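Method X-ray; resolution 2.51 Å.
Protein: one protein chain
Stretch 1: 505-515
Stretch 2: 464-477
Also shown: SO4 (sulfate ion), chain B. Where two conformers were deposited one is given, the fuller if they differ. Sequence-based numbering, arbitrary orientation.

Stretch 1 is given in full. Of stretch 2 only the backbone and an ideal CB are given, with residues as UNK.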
ATOM      1  N   ARG A 505      11.963  13.144  -2.640  1.00 37.47           N
ATOM      2  CA  ARG A 505      11.666  12.385  -1.421  1.00 35.73           C
ATOM      3  C   ARG A 505      10.255  11.794  -1.465  1.00 36.12           C
ATOM      4  O   ARG A 505      10.049  10.633  -1.090  1.00 38.88           O
ATOM      5  CB  ARG A 505      11.808  13.260  -0.185  1.00 40.96           C
ATOM      6  CG  ARG A 505      13.216  13.706   0.128  1.00 36.19           C
ATOM      7  CD  ARG A 505      13.226  14.633   1.346  1.00 35.39           C
ATOM      8  NE  ARG A 505      14.422  15.463   1.382  1.00 41.43           N
ATOM      9  CZ  ARG A 505      14.408  16.789   1.428  1.00 43.45           C
ATOM     10  NH1 ARG A 505      13.254  17.442   1.475  1.00 38.10           N
ATOM     11  NH2 ARG A 505      15.551  17.461   1.440  1.00 46.16           N
ATOM     12  N   LEU A 506       9.286  12.592  -1.918  1.00 26.96           N
ATOM     13  CA  LEU A 506       7.926  12.093  -2.101  1.00 30.48           C
ATOM     14  C   LEU A 506       7.881  10.946  -3.121  1.00 37.74           C
ATOM     15  O   LEU A 506       7.162   9.955  -2.939  1.00 40.94           O
ATOM     16  CB  LEU A 506       6.987  13.214  -2.536  1.00 28.78           C
ATOM     17  CG  LEU A 506       6.795  14.389  -1.574  1.00 35.39           C
ATOM     18  CD1 LEU A 506       5.805  15.370  -2.150  1.00 32.86           C
ATOM     19  CD2 LEU A 506       6.345  13.937  -0.193  1.00 33.26           C
ATOM     20  N   GLU A 507       8.644  11.081  -4.201  1.00 30.47           N
ATOM     21  CA  GLU A 507       8.712  10.015  -5.188  1.00 33.35           C
ATOM     22  C   GLU A 507       9.269   8.757  -4.548  1.00 31.30           C
ATOM     23  O   GLU A 507       8.782   7.664  -4.798  1.00 34.93           O
ATOM     24  CB  GLU A 507       9.554  10.417  -6.396  1.00 31.50           C
ATOM     25  CG  GLU A 507       8.868  11.406  -7.332  1.00 49.04           C
ATOM     26  CD  GLU A 507       9.794  11.919  -8.432  1.00 71.02           C
ATOM     27  OE1 GLU A 507      10.631  11.129  -8.950  1.00 75.97           O
ATOM     28  OE2 GLU A 507       9.689  13.118  -8.775  1.00 76.25           O
ATOM     29  N   ALA A 508      10.280   8.917  -3.708  1.00 26.16           N
ATOM     30  CA  ALA A 508      10.922   7.773  -3.085  1.00 28.56           C
ATOM     31  C   ALA A 508       9.982   7.038  -2.116  1.00 35.57           C
ATOM     32  O   ALA A 508      10.131   5.837  -1.887  1.00 43.12           O
ATOM     33  CB  ALA A 508      12.218   8.208  -2.383  1.00 19.36           C
HETATM   34  N   MSE A 509       9.015   7.760  -1.555  0.60 33.93           N
HETATM   35  CA  MSE A 509       8.082   7.181  -0.586  0.60 31.76           C
HETATM   36  C   MSE A 509       6.804   6.659  -1.241  0.60 33.11           C
HETATM   37  O   MSE A 509       5.862   6.258  -0.554  0.60 36.39           O
HETATM   38  CB  MSE A 509       7.734   8.191   0.516  0.60 26.60           C
HETATM   39  CG  MSE A 509       8.929   8.641   1.345  0.60 24.85           C
HETATM   40 SE   MSE A 509       8.433   9.518   3.024  0.55 26.33          SE
HETATM   41  CE  MSE A 509       8.042   7.916   4.072  0.60 36.54           C
ATOM     42  N   GLY A 510       6.760   6.695  -2.567  1.00 28.39           N
ATOM     43  CA  GLY A 510       5.623   6.173  -3.302  1.00 25.18           C
ATOM     44  C   GLY A 510       4.440   7.119  -3.402  1.00 30.71           C
ATOM     45  O   GLY A 510       3.309   6.695  -3.639  1.00 39.68           O
ATOM     46  N   VAL A 511       4.682   8.410  -3.243  1.00 22.30           N
ATOM     47  CA  VAL A 511       3.576   9.354  -3.220  1.00 29.87           C
ATOM     48  C   VAL A 511       3.393   9.993  -4.587  1.00 32.43           C
ATOM     49  O   VAL A 511       4.279  10.701  -5.044  1.00 31.61           O
ATOM     50  CB  VAL A 511       3.840  10.478  -2.175  1.00 33.43           C
ATOM     51  CG1 VAL A 511       2.719  11.490  -2.188  1.00 29.85           C
ATOM     52  CG2 VAL A 511       4.016   9.885  -0.788  1.00 26.04           C
ATOM     53  N   GLU A 512       2.248   9.766  -5.228  1.00 35.48           N
ATOM     54  CA  GLU A 512       2.007  10.423  -6.499  1.00 43.13           C
ATOM     55  C   GLU A 512       1.269  11.724  -6.226  1.00 42.93           C
ATOM     56  O   GLU A 512       0.071  11.720  -5.999  1.00 39.25           O
ATOM     57  CB  GLU A 512       1.119   9.557  -7.411  1.00 53.05           C
ATOM     58  CG  GLU A 512       1.467   8.059  -7.462  1.00 67.58           C
ATOM     59  CD  GLU A 512       0.653   7.273  -8.512  1.00 73.14           C
ATOM     60  OE1 GLU A 512       0.112   6.200  -8.161  1.00 70.56           O
ATOM     61  OE2 GLU A 512       0.569   7.718  -9.684  1.00 72.88           O
ATOM     62  N   TYR A 513       1.975  12.841  -6.370  1.00 39.52           N
ATOM     63  CA  TYR A 513       1.445  14.151  -6.036  1.00 32.00           C
ATOM     64  C   TYR A 513       0.941  14.876  -7.275  1.00 30.01           C
ATOM     65  O   TYR A 513       1.072  14.364  -8.377  1.00 35.74           O
ATOM     66  CB  TYR A 513       2.550  14.966  -5.373  1.00 34.47           C
ATOM     67  CG  TYR A 513       3.820  14.999  -6.184  1.00 33.64           C
ATOM     68  CD1 TYR A 513       4.837  14.068  -5.959  1.00 34.92           C
ATOM     69  CD2 TYR A 513       4.002  15.951  -7.179  1.00 30.72           C
ATOM     70  CE1 TYR A 513       5.999  14.086  -6.702  1.00 39.34           C
ATOM     71  CE2 TYR A 513       5.157  15.986  -7.928  1.00 40.85           C
ATOM     72  CZ  TYR A 513       6.155  15.051  -7.688  1.00 47.36           C
ATOM     73  OH  TYR A 513       7.306  15.100  -8.440  1.00 49.07           O
ATOM     74  N   ARG A 514       0.371  16.071  -7.103  1.00 29.85           N
ATOM     75  CA  ARG A 514       0.046  16.901  -8.260  1.00 31.09           C
ATOM     76  C   ARG A 514       1.324  17.573  -8.706  1.00 36.44           C
ATOM     77  O   ARG A 514       1.934  18.296  -7.929  1.00 37.73           O
ATOM     78  CB  ARG A 514      -0.996  17.981  -7.951  1.00 32.95           C
ATOM     79  CG  ARG A 514      -1.647  18.558  -9.225  1.00 37.78           C
ATOM     80  CD  ARG A 514      -2.518  19.788  -8.981  1.00 34.05           C
ATOM     81  NE  ARG A 514      -1.712  21.006  -9.024  1.00 39.76           N
ATOM     82  CZ  ARG A 514      -1.838  21.975  -9.929  1.00 40.30           C
ATOM     83  NH1 ARG A 514      -2.760  21.908 -10.881  1.00 32.36           N
ATOM     84  NH2 ARG A 514      -1.044  23.036  -9.863  1.00 44.02           N
ATOM     85  N   PRO A 515       1.746  17.327  -9.957  1.00 40.86           N
ATOM     86  CA  PRO A 515       2.932  18.034 -10.444  1.00 40.91           C
ATOM     87  C   PRO A 515       2.656  19.529 -10.455  1.00 43.89           C
ATOM     88  O   PRO A 515       1.512  19.941 -10.649  1.00 38.59           O
ATOM     89  CB  PRO A 515       3.094  17.504 -11.868  1.00 35.01           C
ATOM     90  CG  PRO A 515       2.431  16.168 -11.852  1.00 33.87           C
ATOM     91  CD  PRO A 515       1.236  16.365 -10.950  1.00 37.04           C
ATOM     92  N   UNK A 464      -6.382   5.421  -3.117  1.00 27.72           N
ATOM     93  CA  UNK A 464      -5.259   6.026  -2.389  1.00 30.07           C
ATOM     94  C   UNK A 464      -4.399   6.910  -3.303  1.00 31.52           C
ATOM     95  O   UNK A 464      -3.759   7.841  -2.830  1.00 34.23           O
ATOM     96  CB  UNK A 464      -4.393   4.933  -1.759  1.00 30.07           C
ATOM     97  N   UNK A 465      -4.377   6.621  -4.598  1.00 36.46           N
ATOM     98  CA  UNK A 465      -3.671   7.500  -5.521  1.00 40.54           C
ATOM     99  C   UNK A 465      -4.330   8.879  -5.519  1.00 35.44           C
ATOM    100  O   UNK A 465      -3.657   9.903  -5.441  1.00 33.23           O
ATOM    101  CB  UNK A 465      -3.657   6.908  -6.932  1.00 40.54           C
ATOM    102  N   UNK A 466      -5.651   8.911  -5.610  0.85 31.65           N
ATOM    103  CA  UNK A 466      -6.351  10.186  -5.633  0.85 35.01           C
ATOM    104  C   UNK A 466      -6.148  10.957  -4.317  0.85 37.65           C
ATOM    105  O   UNK A 466      -5.972  12.179  -4.311  0.85 34.83           O
ATOM    106  CB  UNK A 466      -7.842   9.960  -5.891  0.85 35.01           C
ATOM    107  N   UNK A 467      -6.143  10.239  -3.200  1.00 32.44           N
ATOM    108  CA  UNK A 467      -5.861  10.882  -1.931  1.00 27.06           C
ATOM    109  C   UNK A 467      -4.471  11.528  -1.915  1.00 28.72           C
ATOM    110  O   UNK A 467      -4.283  12.624  -1.371  1.00 29.29           O
ATOM    111  CB  UNK A 467      -5.982   9.864  -0.795  1.00 27.06           C
ATOM    112  N   UNK A 468      -3.497  10.859  -2.527  1.00 28.95           N
ATOM    113  CA  UNK A 468      -2.130  11.388  -2.588  1.00 34.13           C
ATOM    114  C   UNK A 468      -2.060  12.648  -3.448  1.00 29.67           C
ATOM    115  O   UNK A 468      -1.320  13.596  -3.159  1.00 23.00           O
ATOM    116  CB  UNK A 468      -1.174  10.328  -3.138  1.00 34.13           C
ATOM    117  N   UNK A 469      -2.841  12.635  -4.516  1.00 25.17           N
ATOM    118  CA  UNK A 469      -2.898  13.747  -5.426  1.00 24.00           C
ATOM    119  C   UNK A 469      -3.459  14.951  -4.651  1.00 32.66           C
ATOM    120  O   UNK A 469      -2.944  16.071  -4.743  1.00 28.83           O
ATOM    121  CB  UNK A 469      -3.746  13.413  -6.655  1.00 24.00           C
ATOM    122  N   UNK A 470      -4.509  14.706  -3.874  1.00 32.35           N
ATOM    123  CA  UNK A 470      -5.162  15.765  -3.113  1.00 31.20           C
ATOM    124  C   UNK A 470      -4.234  16.299  -2.038  1.00 33.38           C
ATOM    125  O   UNK A 470      -4.090  17.504  -1.879  1.00 34.23           O
ATOM    126  CB  UNK A 470      -6.462  15.257  -2.486  1.00 31.20           C
ATOM    127  N   UNK A 471      -3.585  15.399  -1.313  1.00 35.08           N
ATOM    128  CA  UNK A 471      -2.812  15.808  -0.150  1.00 27.21           C
ATOM    129  C   UNK A 471      -1.499  16.477  -0.511  1.00 28.84           C
ATOM    130  O   UNK A 471      -1.013  17.339   0.222  1.00 35.55           O
ATOM    131  CB  UNK A 471      -2.536  14.595   0.740  1.00 27.21           C
ATOM    132  N   UNK A 472      -0.901  16.078  -1.624  1.00 32.60           N
ATOM    133  CA  UNK A 472       0.431  16.592  -1.944  1.00 36.01           C
ATOM    134  C   UNK A 472       0.477  17.283  -3.283  1.00 38.32           C
ATOM    135  O   UNK A 472      -0.265  16.908  -4.195  1.00 39.09           O
ATOM    136  CB  UNK A 472       1.456  15.456  -1.924  1.00 36.01           C
ATOM    137  N   UNK A 473       1.380  18.266  -3.434  1.00 39.07           N
ATOM    138  CA  UNK A 473       2.409  18.833  -2.547  1.00 32.97           C
ATOM    139  C   UNK A 473       1.924  19.711  -1.365  1.00 40.71           C
ATOM    140  O   UNK A 473       2.731  20.046  -0.498  1.00 35.46           O
ATOM    141  CB  UNK A 473       3.358  19.674  -3.404  1.00 32.97           C
ATOM    142  N   UNK A 474       0.668  20.151  -1.378  1.00 44.70           N
ATOM    143  CA  UNK A 474       0.174  21.096  -0.365  1.00 41.97           C
ATOM    144  C   UNK A 474       0.500  20.727   1.078  1.00 35.96           C
ATOM    145  O   UNK A 474       0.935  21.570   1.842  1.00 36.78           O
ATOM    146  CB  UNK A 474      -1.344  21.229  -0.501  1.00 41.97           C
ATOM    147  N   UNK A 475       0.302  19.469   1.443  1.00 36.79           N
ATOM    148  CA  UNK A 475       0.588  19.008   2.795  1.00 32.92           C
ATOM    149  C   UNK A 475       2.073  19.177   3.184  1.00 39.55           C
ATOM    150  O   UNK A 475       2.414  19.230   4.368  1.00 38.00           O
ATOM    151  CB  UNK A 475       0.182  17.539   2.927  1.00 32.92           C
ATOM    152  N   UNK A 476       2.957  19.258   2.195  1.00 34.39           N
ATOM    153  CA  UNK A 476       4.367  19.496   2.480  1.00 42.49           C
ATOM    154  C   UNK A 476       4.576  20.937   2.933  1.00 43.64           C
ATOM    155  O   UNK A 476       5.307  21.200   3.893  1.00 42.47           O
ATOM    156  CB  UNK A 476       5.225  19.192   1.251  1.00 42.49           C
ATOM    157  N   UNK A 477       3.939  21.866   2.227  1.00 39.07           N
ATOM    158  CA  UNK A 477       3.996  23.279   2.585  1.00 37.01           C
ATOM    159  C   UNK A 477       3.321  23.535   3.948  1.00 42.40           C
ATOM    160  O   UNK A 477       3.830  24.281   4.795  1.00 40.99           O
ATOM    161  CB  UNK A 477       3.330  24.122   1.496  1.00 37.01           C
TER
HETATM  162  S   SO4 B 551      -6.745   5.147 -10.146  1.00 55.80           S
HETATM  163  O1  SO4 B 551      -6.478   5.644 -11.496  1.00 55.59           O
HETATM  164  O2  SO4 B 551      -6.556   6.227  -9.185  1.00 48.05           O
HETATM  165  O3  SO4 B 551      -8.124   4.674 -10.093  1.00 60.57           O
HETATM  166  O4  SO4 B 551      -5.844   4.043  -9.823  1.00 59.21           O

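Position 464 opens a helix that runs to 471, and nothing of stretch 1 lies within 5.5 Å of its ideal CB. The contact sets no demand; phi of -60° and a first-turn place, where the backbone N needs no helical partner, admit proline among many others. It is P464.

At 465 the CB points sideways, yet it sits 4.0 Å from E512 OE1. A carboxylate so placed asks for a donor, and a long basic chain, lysine or arginine, could turn back to it. R465 does so, with chi3 in p: its NE gives a 2.6 Å hydrogen bond to E512 OE1 and its NH2 one of 2.9 Å to E512 OE2, a two-pronged salt bridge met at the edge of the guanidinium. The remaining nitrogen, NH1, bonds sulfate O4 at 3.2 Å. The backbone joins in through a water that donates to both R465 O (3.0 Å) and E512 O (2.9 Å).

Positions 466 and 467 point away, so stretch 1 leaves the choice free among helix-tolerant residues; they are R466 and V467.

Position 468 points toward stretch 1. Its CB lies 3.4 Å from E512 O and 4.2 Å from V511 CG1, over backbone that has left its helix at G510 and offers both a free NH and a free carbonyl. A side chain with both a donor and an acceptor suits best, though a flexible apolar one could cover V511. Q468 meets both needs of the loop backbone: OE1 accepts from E512 N at 3.0 Å, almost straight at 176°, while NE2 gives a weak bond to G510 O at 3.3 Å.

At 469 the CB is again sideways, 4.2 Å from E512 O and 4.9 Å from R514 N. The aliphatic part of R514 offers a surface to lie against, inviting an aromatic or a long apolar chain. F469, chi1 in t, places a ring face under R514 CB, a CH-pi contact of 4.1 Å from that carbon to the ring centroid.

Position 470 points away and 471 sideways, both without a partner in reach; small residues are sufficient, and they are A470 and A471.

Position 472 has left helical angles (-123/151) and points toward a hollow lined by Y513 CB, V511 CG1 and L506 CD1, all within 4.4 Å of its CB. A large apolar residue, aromatic or aliphatic, would suit it. F472 fills it, its CD2 3.6 Å from V511 CG1 and its CD1 4.2 Å from L506 CD1. Its freed carbonyl O accepts from R514 N at 3.1 Å.

At 473 the peptide before the residue is cis, which strongly favours proline. P473 sets CD 3.4 Å from R514 O and 4.4 Å from Y513 CB.

Stretch 1 sets no demand at 474, 475 or 477, all out of reach, so any residue at home in a helix would serve: R474, whose NH2 bonds A470 O at 3.0 Å, L475 and A477. Position 476 points toward L506 CD1, 5.1 Å from its CB, so a small residue suffices; S476 brings OG to 4.0 Å from that methyl.

Stretch 2 (464-477) PRRVQFAAFPRLSA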
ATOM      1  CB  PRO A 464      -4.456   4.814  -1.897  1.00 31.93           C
ATOM      2  CG  PRO A 464      -5.408   3.678  -1.927  1.00 33.23           C
ATOM      3  CD  PRO A 464      -6.392   3.954  -3.022  1.00 27.28           C
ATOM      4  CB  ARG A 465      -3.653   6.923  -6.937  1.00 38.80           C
ATOM      5  CG  ARG A 465      -3.082   5.519  -7.038  1.00 41.45           C
ATOM      6  CD  ARG A 465      -3.175   4.977  -8.470  1.00 33.59           C
ATOM      7  NE  ARG A 465      -2.118   5.522  -9.312  1.00 31.32           N
ATOM      8  CZ  ARG A 465      -2.113   5.488 -10.642  1.00 27.43           C
ATOM      9  NH1 ARG A 465      -3.115   4.942 -11.311  1.00 27.02           N
ATOM     10  NH2 ARG A 465      -1.101   6.017 -11.302  1.00 17.65           N
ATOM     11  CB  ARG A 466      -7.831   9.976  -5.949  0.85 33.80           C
ATOM     12  CG  ARG A 466      -8.087   9.551  -7.388  0.85 32.65           C
ATOM     13  CD  ARG A 466      -8.970  10.560  -8.108  0.85 29.78           C
ATOM     14  NE  ARG A 466      -8.392  11.893  -8.054  0.85 32.90           N
ATOM     15  CZ  ARG A 466      -9.055  12.998  -7.714  0.85 34.29           C
ATOM     16  NH1 ARG A 466     -10.347  12.959  -7.404  0.85 30.49           N
ATOM     17  NH2 ARG A 466      -8.418  14.157  -7.700  0.85 35.15           N
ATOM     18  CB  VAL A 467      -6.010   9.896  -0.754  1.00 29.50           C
ATOM     19  CG1 VAL A 467      -5.325  10.452   0.488  1.00 23.36           C
ATOM     20  CG2 VAL A 467      -7.496   9.590  -0.491  1.00 23.79           C
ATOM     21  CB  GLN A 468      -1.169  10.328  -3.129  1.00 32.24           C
ATOM     22  CG  GLN A 468      -1.006   9.143  -2.202  1.00 34.32           C
ATOM     23  CD  GLN A 468      -0.036   8.128  -2.744  1.00 37.45           C
ATOM     24  OE1 GLN A 468       0.142   8.010  -3.959  1.00 35.95           O
ATOM     25  NE2 GLN A 468       0.613   7.393  -1.848  1.00 38.48           N
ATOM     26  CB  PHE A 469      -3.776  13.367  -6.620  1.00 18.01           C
ATOM     27  CG  PHE A 469      -4.003  14.489  -7.587  1.00 33.32           C
ATOM     28  CD1 PHE A 469      -5.047  15.386  -7.397  1.00 35.84           C
ATOM     29  CD2 PHE A 469      -3.178  14.653  -8.685  1.00 33.05           C
ATOM     30  CE1 PHE A 469      -5.255  16.425  -8.284  1.00 33.71           C
ATOM     31  CE2 PHE A 469      -3.386  15.687  -9.571  1.00 30.80           C
ATOM     32  CZ  PHE A 469      -4.424  16.577  -9.367  1.00 32.53           C
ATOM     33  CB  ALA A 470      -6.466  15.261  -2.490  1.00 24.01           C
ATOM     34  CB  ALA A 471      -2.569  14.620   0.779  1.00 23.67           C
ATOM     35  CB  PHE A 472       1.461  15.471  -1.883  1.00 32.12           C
ATOM     36  CG  PHE A 472       1.667  14.941  -0.509  1.00 29.09           C
ATOM     37  CD1 PHE A 472       2.506  15.600   0.377  1.00 24.09           C
ATOM     38  CD2 PHE A 472       0.998  13.802  -0.084  1.00 28.59           C
ATOM     39  CE1 PHE A 472       2.695  15.131   1.661  1.00 29.00           C
ATOM     40  CE2 PHE A 472       1.185  13.318   1.198  1.00 31.41           C
ATOM     41  CZ  PHE A 472       2.036  13.985   2.077  1.00 34.42           C
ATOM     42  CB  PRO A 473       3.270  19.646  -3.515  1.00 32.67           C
ATOM     43  CG  PRO A 473       2.279  20.153  -4.513  1.00 35.82           C
ATOM     44  CD  PRO A 473       1.246  19.063  -4.670  1.00 38.46           C
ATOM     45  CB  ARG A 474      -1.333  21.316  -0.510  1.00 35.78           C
ATOM     46  CG  ARG A 474      -1.674  22.145  -1.720  1.00 38.28           C
ATOM     47  CD  ARG A 474      -3.155  22.360  -1.817  1.00 38.44           C
ATOM     48  NE  ARG A 474      -3.866  21.129  -2.119  1.00 35.54           N
ATOM     49  CZ  ARG A 474      -5.179  21.058  -2.289  1.00 36.64           C
ATOM     50  NH1 ARG A 474      -5.932  22.149  -2.177  1.00 42.98           N
ATOM     51  NH2 ARG A 474      -5.740  19.897  -2.568  1.00 34.15           N
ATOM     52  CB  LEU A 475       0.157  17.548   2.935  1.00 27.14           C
ATOM     53  CG  LEU A 475       0.068  17.010   4.355  1.00 29.25           C
ATOM     54  CD1 LEU A 475      -0.681  18.000   5.239  1.00 28.41           C
ATOM     55  CD2 LEU A 475      -0.619  15.646   4.377  1.00 27.88           C
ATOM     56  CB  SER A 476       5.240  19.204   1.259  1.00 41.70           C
ATOM     57  OG  SER A 476       5.163  17.842   0.884  1.00 45.04           O
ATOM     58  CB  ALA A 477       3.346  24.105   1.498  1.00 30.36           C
TER
HETATM   59  O   HOH W   1      -2.018  10.794  -7.757  1.00 40.18           O
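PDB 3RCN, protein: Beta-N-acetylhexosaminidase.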